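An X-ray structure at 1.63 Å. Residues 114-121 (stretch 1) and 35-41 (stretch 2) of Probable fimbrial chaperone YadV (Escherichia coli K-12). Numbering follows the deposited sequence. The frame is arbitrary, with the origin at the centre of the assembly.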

# COMPACT_ATOMS: atom_id res chain seq x y z
N PHE A 114 -6.91 19.26 3.88
CA PHE A 114 -6.53 17.91 4.34
C PHE A 114 -6.17 16.97 3.20
O PHE A 114 -6.77 17.00 2.14
CB PHE A 114 -7.67 17.30 5.16
CG PHE A 114 -8.08 18.14 6.33
CD1 PHE A 114 -8.99 19.18 6.17
CD2 PHE A 114 -7.54 17.91 7.58
CE1 PHE A 114 -9.35 19.99 7.25
CE2 PHE A 114 -7.91 18.70 8.67
CZ PHE A 114 -8.81 19.74 8.49
N ARG A 115 -5.18 16.10 3.43
CA ARG A 115 -4.66 15.25 2.38
C ARG A 115 -4.68 13.79 2.81
O ARG A 115 -4.27 13.45 3.93
CB ARG A 115 -3.23 15.65 2.04
CG ARG A 115 -2.53 14.68 1.12
CD ARG A 115 -1.03 14.78 1.42
NE ARG A 115 -0.23 14.25 0.34
CZ ARG A 115 1.09 14.32 0.30
NH1 ARG A 115 1.74 14.87 1.29
NH2 ARG A 115 1.76 13.79 -0.72
N THR A 116 -5.11 12.91 1.90
CA THR A 116 -5.11 11.48 2.15
C THR A 116 -4.44 10.81 0.95
O THR A 116 -4.48 11.32 -0.15
CB THR A 116 -6.55 10.93 2.34
OG1 THR A 116 -7.04 11.38 3.61
CG2 THR A 116 -6.57 9.42 2.33
N ARG A 117 -3.77 9.69 1.19
CA ARG A 117 -3.07 8.97 0.11
C ARG A 117 -3.38 7.48 0.25
O ARG A 117 -3.41 6.99 1.37
CB ARG A 117 -1.55 9.13 0.20
CG ARG A 117 -0.99 10.53 0.15
CD ARG A 117 0.53 10.49 0.22
NE ARG A 117 0.99 9.45 1.14
CZ ARG A 117 2.25 9.06 1.26
NH1 ARG A 117 3.20 9.64 0.53
NH2 ARG A 117 2.57 8.10 2.12
N ILE A 118 -3.54 6.78 -0.87
CA ILE A 118 -3.58 5.30 -0.89
C ILE A 118 -2.64 4.80 -1.95
O ILE A 118 -2.24 5.54 -2.85
CB ILE A 118 -4.99 4.71 -1.20
CG1 ILE A 118 -5.47 5.12 -2.59
CG2 ILE A 118 -5.98 5.07 -0.11
CD1 ILE A 118 -6.82 4.49 -2.95
N LYS A 119 -2.22 3.55 -1.83
CA LYS A 119 -1.27 2.97 -2.80
C LYS A 119 -1.95 2.57 -4.10
O LYS A 119 -3.08 2.04 -4.11
CB LYS A 119 -0.62 1.72 -2.22
CG LYS A 119 0.28 2.04 -1.03
CD LYS A 119 0.64 0.70 -0.31
CE LYS A 119 1.30 0.88 1.07
NZ LYS A 119 1.37 -0.45 1.80
N LEU A 120 -1.22 2.80 -5.18
CA LEU A 120 -1.61 2.25 -6.50
C LEU A 120 -0.52 1.26 -6.91
O LEU A 120 0.67 1.59 -6.91
CB LEU A 120 -1.75 3.36 -7.55
CG LEU A 120 -2.08 2.79 -8.95
CD1 LEU A 120 -3.00 3.80 -9.70
CD2 LEU A 120 -0.81 2.55 -9.76
N PHE A 121 -0.90 0.03 -7.21
CA PHE A 121 0.09 -0.95 -7.66
C PHE A 121 -0.08 -1.14 -9.14
O PHE A 121 -1.16 -1.61 -9.59
CB PHE A 121 -0.09 -2.31 -6.94
CG PHE A 121 0.11 -2.22 -5.45
CD1 PHE A 121 1.37 -2.26 -4.93
CD2 PHE A 121 -0.97 -2.07 -4.57
CE1 PHE A 121 1.58 -2.19 -3.53
CE2 PHE A 121 -0.75 -1.94 -3.15
CZ PHE A 121 0.52 -2.02 -2.64
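Stretch 2, residues 35-41: SWLDTGD

Where two strands lie too far apart to pair through their backbones, long side chains of one can still find partners in the loop that follows the other, as in this pair from the probable fimbrial chaperone YadV. Stretch 1 is strand throughout, from Phe 114 to Phe 121. Stretch 2 runs as strand from Ser 35 to Asp 38 and then leaves the extended conformation at Thr 39 and Gly 40. The two strand axes cross at -56°, with their N-to-C directions 56° apart, and approach no closer than 9.0 Å. At that spacing the main chains cannot pair directly: the CA atoms of Leu 120 and Leu 37 lie 8.5 Å apart, and those of Arg 117 and Gly 40 lie 8.7 Å apart. The contact is correspondingly modest, burying 289 Å² over both sides.

Most of the polar work falls to two arginines. Arg 115 points toward stretch 2 with its first three chi angles all t, an extended chain that carries its guanidinium to Asp 41. There the two groups meet as a paired salt bridge: Arg 115 NH2 donates to Asp 41 OD1 at 2.9 Å, nearly linearly at 169°, while Arg 115 NH1 donates to Asp 41 OD2 at 3.2 Å. Both carboxylate oxygens are thereby satisfied by a single partner. Arg 115 NE and NH2 also have hydrogen-bond partners elsewhere in the structure.

Asp 38 lies near the same guanidinium, but its OD2 is 4.0 Å from Arg 115 NH2, an approach of opposite charges that falls short of a salt bridge. Its oxygens have other partners. Trp 36 NE1 donates to Asp 38 OD2 at 2.9 Å; Asp 38 OD1 receives a weak hydrogen bond from Gly 40 N at 3.2 Å, tying the strand end to the following loop, and is also hydrogen-bonded elsewhere in the structure. The Trp 36 ring also borders the arginine, with CZ2 4.1 Å from Arg 115 NH2.

Arg 117 starts sideways, yet its end comes nearer, and NH1 gives a weak hydrogen bond to the main-chain Gly 40 O at 3.2 Å and 145°. The carbonyl lies at the edge of the guanidinium, near its plane, where the N-H groups point. Gly 40 adopts phi 118° and psi 20°, angles at which a CB would be jammed against the preceding carbonyl oxygen. Gly 40 and Asp 41 are poorly ordered, so this end of the contact is the less sharply defined.

Farther along, charge gives way to packing: Leu 120 CD1 meets Leu 37 CD2 at 4.0 Å, both residues buried.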

# COMPACT_ATOMS: atom_id res chain seq x y z
N SER A 35 -6.68 15.71 -7.05
CA SER A 35 -6.32 14.31 -7.15
C SER A 35 -5.05 14.22 -7.98
O SER A 35 -4.97 14.84 -9.04
CB SER A 35 -7.44 13.49 -7.84
OG SER A 35 -8.67 13.65 -7.17
N TRP A 36 -4.08 13.44 -7.53
CA TRP A 36 -2.91 13.20 -8.35
C TRP A 36 -2.17 11.96 -7.94
O TRP A 36 -2.38 11.41 -6.83
CB TRP A 36 -1.97 14.43 -8.31
CG TRP A 36 -1.16 14.57 -7.01
CD1 TRP A 36 0.10 14.07 -6.77
CD2 TRP A 36 -1.55 15.26 -5.80
NE1 TRP A 36 0.51 14.39 -5.48
CE2 TRP A 36 -0.47 15.14 -4.88
CE3 TRP A 36 -2.69 15.97 -5.42
CZ2 TRP A 36 -0.53 15.66 -3.60
CZ3 TRP A 36 -2.72 16.52 -4.15
CH2 TRP A 36 -1.63 16.38 -3.25
N LEU A 37 -1.27 11.51 -8.82
CA LEU A 37 -0.36 10.40 -8.53
C LEU A 37 1.07 10.90 -8.37
O LEU A 37 1.56 11.73 -9.16
CB LEU A 37 -0.42 9.36 -9.64
CG LEU A 37 -1.71 8.52 -9.63
CD1 LEU A 37 -2.07 8.02 -11.01
CD2 LEU A 37 -1.53 7.38 -8.72
N ASP A 38 1.75 10.38 -7.36
CA ASP A 38 3.20 10.60 -7.27
C ASP A 38 3.94 9.39 -6.67
O ASP A 38 3.37 8.31 -6.57
CB ASP A 38 3.50 11.91 -6.50
CG ASP A 38 3.06 11.88 -5.05
OD1 ASP A 38 2.93 10.80 -4.44
OD2 ASP A 38 2.85 12.98 -4.49
N THR A 39 5.22 9.55 -6.30
CA THR A 39 5.99 8.38 -5.88
C THR A 39 6.07 8.21 -4.38
O THR A 39 6.65 7.24 -3.89
CB THR A 39 7.40 8.42 -6.45
OG1 THR A 39 8.00 9.65 -6.05
CG2 THR A 39 7.36 8.36 -7.97
N GLY A 40 5.48 9.13 -3.62
CA GLY A 40 5.33 8.90 -2.20
C GLY A 40 6.06 9.91 -1.33
O GLY A 40 6.32 9.64 -0.14
N ASP A 41 6.37 11.05 -1.95
CA ASP A 41 7.03 12.23 -1.35
C ASP A 41 8.53 12.03 -1.30
O ASP A 41 9.23 12.51 -2.19
CB ASP A 41 6.49 12.55 0.06
CG ASP A 41 5.23 13.43 0.03
OD1 ASP A 41 4.66 13.67 -1.05
OD2 ASP A 41 4.80 13.89 1.10